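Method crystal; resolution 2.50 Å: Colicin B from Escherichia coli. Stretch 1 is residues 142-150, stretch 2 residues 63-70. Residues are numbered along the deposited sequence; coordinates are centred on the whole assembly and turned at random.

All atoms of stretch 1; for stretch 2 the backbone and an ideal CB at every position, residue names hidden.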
# COMPACT_ATOMS: atom_id res chain seq x y z
N MET A 142 15.95 0.33 -22.31
CA MET A 142 16.73 -0.09 -21.18
C MET A 142 17.54 1.06 -20.65
O MET A 142 18.05 1.89 -21.40
CB MET A 142 17.63 -1.25 -21.59
CG MET A 142 16.88 -2.53 -21.89
SD MET A 142 17.87 -3.96 -22.37
CE MET A 142 16.52 -5.07 -22.44
N VAL A 143 17.63 1.11 -19.32
CA VAL A 143 18.38 2.13 -18.58
C VAL A 143 19.27 1.40 -17.62
O VAL A 143 18.91 0.39 -17.01
CB VAL A 143 17.56 3.07 -17.68
CG1 VAL A 143 18.18 4.44 -17.79
CG2 VAL A 143 16.08 3.10 -18.05
N THR A 144 20.45 1.95 -17.42
CA THR A 144 21.45 1.31 -16.61
C THR A 144 21.94 2.22 -15.51
O THR A 144 21.90 3.44 -15.63
CB THR A 144 22.49 0.85 -17.65
OG1 THR A 144 22.13 -0.52 -17.75
CG2 THR A 144 23.97 1.02 -17.39
N GLN A 145 22.33 1.60 -14.40
CA GLN A 145 22.93 2.28 -13.26
C GLN A 145 23.97 1.42 -12.54
O GLN A 145 23.73 0.24 -12.28
CB GLN A 145 21.92 2.65 -12.21
CG GLN A 145 20.91 3.72 -12.47
CD GLN A 145 21.44 5.12 -12.31
OE1 GLN A 145 22.12 5.63 -13.18
NE2 GLN A 145 21.12 5.77 -11.19
N GLN A 146 25.11 1.99 -12.16
CA GLN A 146 26.08 1.31 -11.31
C GLN A 146 25.47 0.91 -9.96
O GLN A 146 24.57 1.60 -9.49
CB GLN A 146 27.26 2.23 -11.09
CG GLN A 146 28.10 2.46 -12.33
CD GLN A 146 29.00 3.68 -12.20
OE1 GLN A 146 30.22 3.63 -12.36
NE2 GLN A 146 28.37 4.82 -11.93
N LEU A 147 25.94 -0.18 -9.29
CA LEU A 147 25.31 -0.68 -8.07
C LEU A 147 25.08 0.37 -6.99
O LEU A 147 23.97 0.56 -6.48
CB LEU A 147 26.13 -1.78 -7.42
CG LEU A 147 25.45 -2.42 -6.21
CD1 LEU A 147 24.38 -3.37 -6.69
CD2 LEU A 147 26.43 -3.18 -5.37
N GLU A 148 26.18 1.07 -6.73
CA GLU A 148 26.19 2.10 -5.73
C GLU A 148 25.26 3.24 -6.02
O GLU A 148 24.79 3.79 -5.05
CB GLU A 148 27.61 2.65 -5.54
CG GLU A 148 28.47 2.96 -6.77
CD GLU A 148 29.23 1.80 -7.43
OE1 GLU A 148 29.87 2.04 -8.47
OE2 GLU A 148 29.22 0.66 -6.92
N GLN A 149 24.91 3.59 -7.27
CA GLN A 149 23.95 4.66 -7.50
C GLN A 149 22.53 4.30 -7.12
O GLN A 149 21.72 5.21 -6.95
CB GLN A 149 23.88 5.08 -8.96
CG GLN A 149 25.13 5.72 -9.51
CD GLN A 149 25.06 5.96 -11.02
OE1 GLN A 149 25.26 5.08 -11.86
NE2 GLN A 149 24.79 7.22 -11.38
N VAL A 150 22.15 3.01 -6.98
CA VAL A 150 20.78 2.66 -6.58
C VAL A 150 20.70 2.04 -5.21
O VAL A 150 19.60 1.87 -4.70
CB VAL A 150 20.10 1.65 -7.54
CG1 VAL A 150 20.19 2.25 -8.91
CG2 VAL A 150 20.76 0.30 -7.58
N UNK A 63 24.98 0.43 -26.95
CA UNK A 63 25.85 0.63 -25.79
C UNK A 63 25.04 1.16 -24.62
O UNK A 63 24.35 2.17 -24.70
CB UNK A 63 26.99 1.59 -26.12
N UNK A 64 25.22 0.48 -23.52
CA UNK A 64 24.57 0.84 -22.28
C UNK A 64 25.44 1.64 -21.30
O UNK A 64 26.11 1.05 -20.44
CB UNK A 64 24.08 -0.44 -21.59
N UNK A 65 25.43 2.99 -21.49
CA UNK A 65 26.07 3.96 -20.60
C UNK A 65 25.08 4.25 -19.48
O UNK A 65 23.87 4.35 -19.75
CB UNK A 65 26.47 5.24 -21.34
N UNK A 66 25.47 4.39 -18.20
CA UNK A 66 24.51 4.57 -17.11
C UNK A 66 23.83 5.92 -17.17
O UNK A 66 24.42 6.97 -17.48
CB UNK A 66 25.21 4.41 -15.76
N UNK A 67 22.51 5.75 -17.01
CA UNK A 67 21.56 6.85 -17.02
C UNK A 67 21.02 7.17 -18.39
O UNK A 67 19.97 7.80 -18.47
CB UNK A 67 22.21 8.10 -16.43
N UNK A 68 21.68 6.76 -19.48
CA UNK A 68 21.21 7.04 -20.84
C UNK A 68 20.34 5.91 -21.45
O UNK A 68 20.82 4.83 -21.82
CB UNK A 68 22.42 7.29 -21.74
N UNK A 69 19.04 6.21 -21.58
CA UNK A 69 18.02 5.33 -22.16
C UNK A 69 18.28 5.01 -23.62
O UNK A 69 18.65 5.86 -24.44
CB UNK A 69 16.64 5.97 -22.02
N UNK A 70 18.04 3.71 -23.90
CA UNK A 70 18.22 3.11 -25.21
C UNK A 70 17.11 2.13 -25.58
O UNK A 70 16.62 1.30 -24.81
CB UNK A 70 19.57 2.40 -25.26

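At position 63 the backbone is extended (phi/psi -116/129), and no atom of stretch 1 lies within 5.5 Å of the ideal CB. Stretch 1 therefore sets no preference, although a beta-branched residue would suit the strand conformation. The deposited residue is Val63, which makes no contact with stretch 1.

Position 64 is different: its CA-to-CB bond points toward stretch 1, and the ideal CB lies 4.3 Å from Thr144 OG1. A medium-sized apolar side chain could pack there, and a polar one might address the hydroxyl. The residue is Leu64, whose CG approaches Thr144 OG1 at 3.9 Å, a packing contact. Its chi1 of -113° lies between wells. The backbone contributes as well, with Leu64 O 3.7 Å from Thr144 CG2.

Position 65 directs its CB away, with nothing of stretch 1 within 5.5 Å, so size and polarity are unconstrained from this side. It is Phe65, which opens a type II turn ending at position 68; the turn is closed by a hydrogen bond from the backbone N of 68 to Phe65 O, 3.3 Å long.

At position 66 the CB points sideways, yet the ideal CB is only 3.4 Å from Thr144 O and 4.0 Å from both Gln149 OE1 and Gln145 CA. Phi/psi of -70/133 fits the second residue of a type II turn and is compatible with proline, while the close carbonyl favours a compact side chain; alanine would also be plausible. The deposited Pro66 sets its ring against Thr144, with CB 3.9 Å from Thr144 CG2 and 4.1 Å from Gln149 OE1. Pro66 CA also makes a CA-H...O contact with Thr144 O at 3.2 Å.

Position 67 has phi +90°, which by itself favours glycine, as does its place as third residue of the type II turn; asparagine is a less usual alternative. The ideal CB points away, so the backbone carries the main interaction. The residue is Gly67, whose N donates to Thr144 O (2.8 Å, 145° at the hydrogen).

Position 68 again points its CB away, with no neighbour from stretch 1 within 5.5 Å, so many residues would serve. It is Ile68, which completes the turn.

Position 69 points sideways, its ideal CB 4.8 Å from Val143 CG1 and 4.4 Å from Met142 O. An aliphatic side chain is the natural match for the valine. The residue is Ile69, whose CG1 meets Val143 CG1 at 4.0 Å, while its CA makes a CA-H...O contact with Met142 O at 3.5 Å.

Position 70 pairs with Met142 in an antiparallel bridge, CA to CA 5.4 Å, and its CB lies on the same sheet face as the Met142 side chain. Any residue tolerating an extended backbone could fit, long ones included. It is Arg70: its N donates to Met142 O (3.1 Å), and Met142 N donates to Arg70 O (2.8 Å). The side chain leads away from stretch 1, and Arg70 NE donates to Val63 O at 3.1 Å.

Stretch 2 63-70: VLFPGIIR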
# COMPACT_ATOMS: atom_id res chain seq x y z
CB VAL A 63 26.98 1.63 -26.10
CG1 VAL A 63 27.87 1.88 -24.91
CG2 VAL A 63 27.86 1.05 -27.17
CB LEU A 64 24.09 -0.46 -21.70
CG LEU A 64 22.61 -0.72 -21.60
CD1 LEU A 64 21.85 -0.21 -22.80
CD2 LEU A 64 22.47 -2.21 -21.38
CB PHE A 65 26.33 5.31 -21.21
CG PHE A 65 27.11 5.28 -22.49
CD1 PHE A 65 26.45 5.53 -23.68
CD2 PHE A 65 28.47 5.03 -22.47
CE1 PHE A 65 27.16 5.53 -24.88
CE2 PHE A 65 29.19 5.03 -23.67
CZ PHE A 65 28.54 5.28 -24.88
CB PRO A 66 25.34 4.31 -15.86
CG PRO A 66 26.77 4.56 -16.23
CD PRO A 66 26.83 4.18 -17.70
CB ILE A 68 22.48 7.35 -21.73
CG1 ILE A 68 23.20 8.61 -21.25
CG2 ILE A 68 22.06 7.66 -23.16
CD1 ILE A 68 24.53 8.98 -21.96
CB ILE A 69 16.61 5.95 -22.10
CG1 ILE A 69 16.26 6.34 -20.69
CG2 ILE A 69 15.59 4.95 -22.58
CD1 ILE A 69 14.91 7.06 -20.62
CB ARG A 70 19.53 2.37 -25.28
CG ARG A 70 20.75 3.21 -25.07
CD ARG A 70 21.09 4.07 -26.27
NE ARG A 70 22.50 3.86 -26.53
CZ ARG A 70 23.12 4.13 -27.67
NH1 ARG A 70 22.46 4.63 -28.71
NH2 ARG A 70 24.43 3.84 -27.77
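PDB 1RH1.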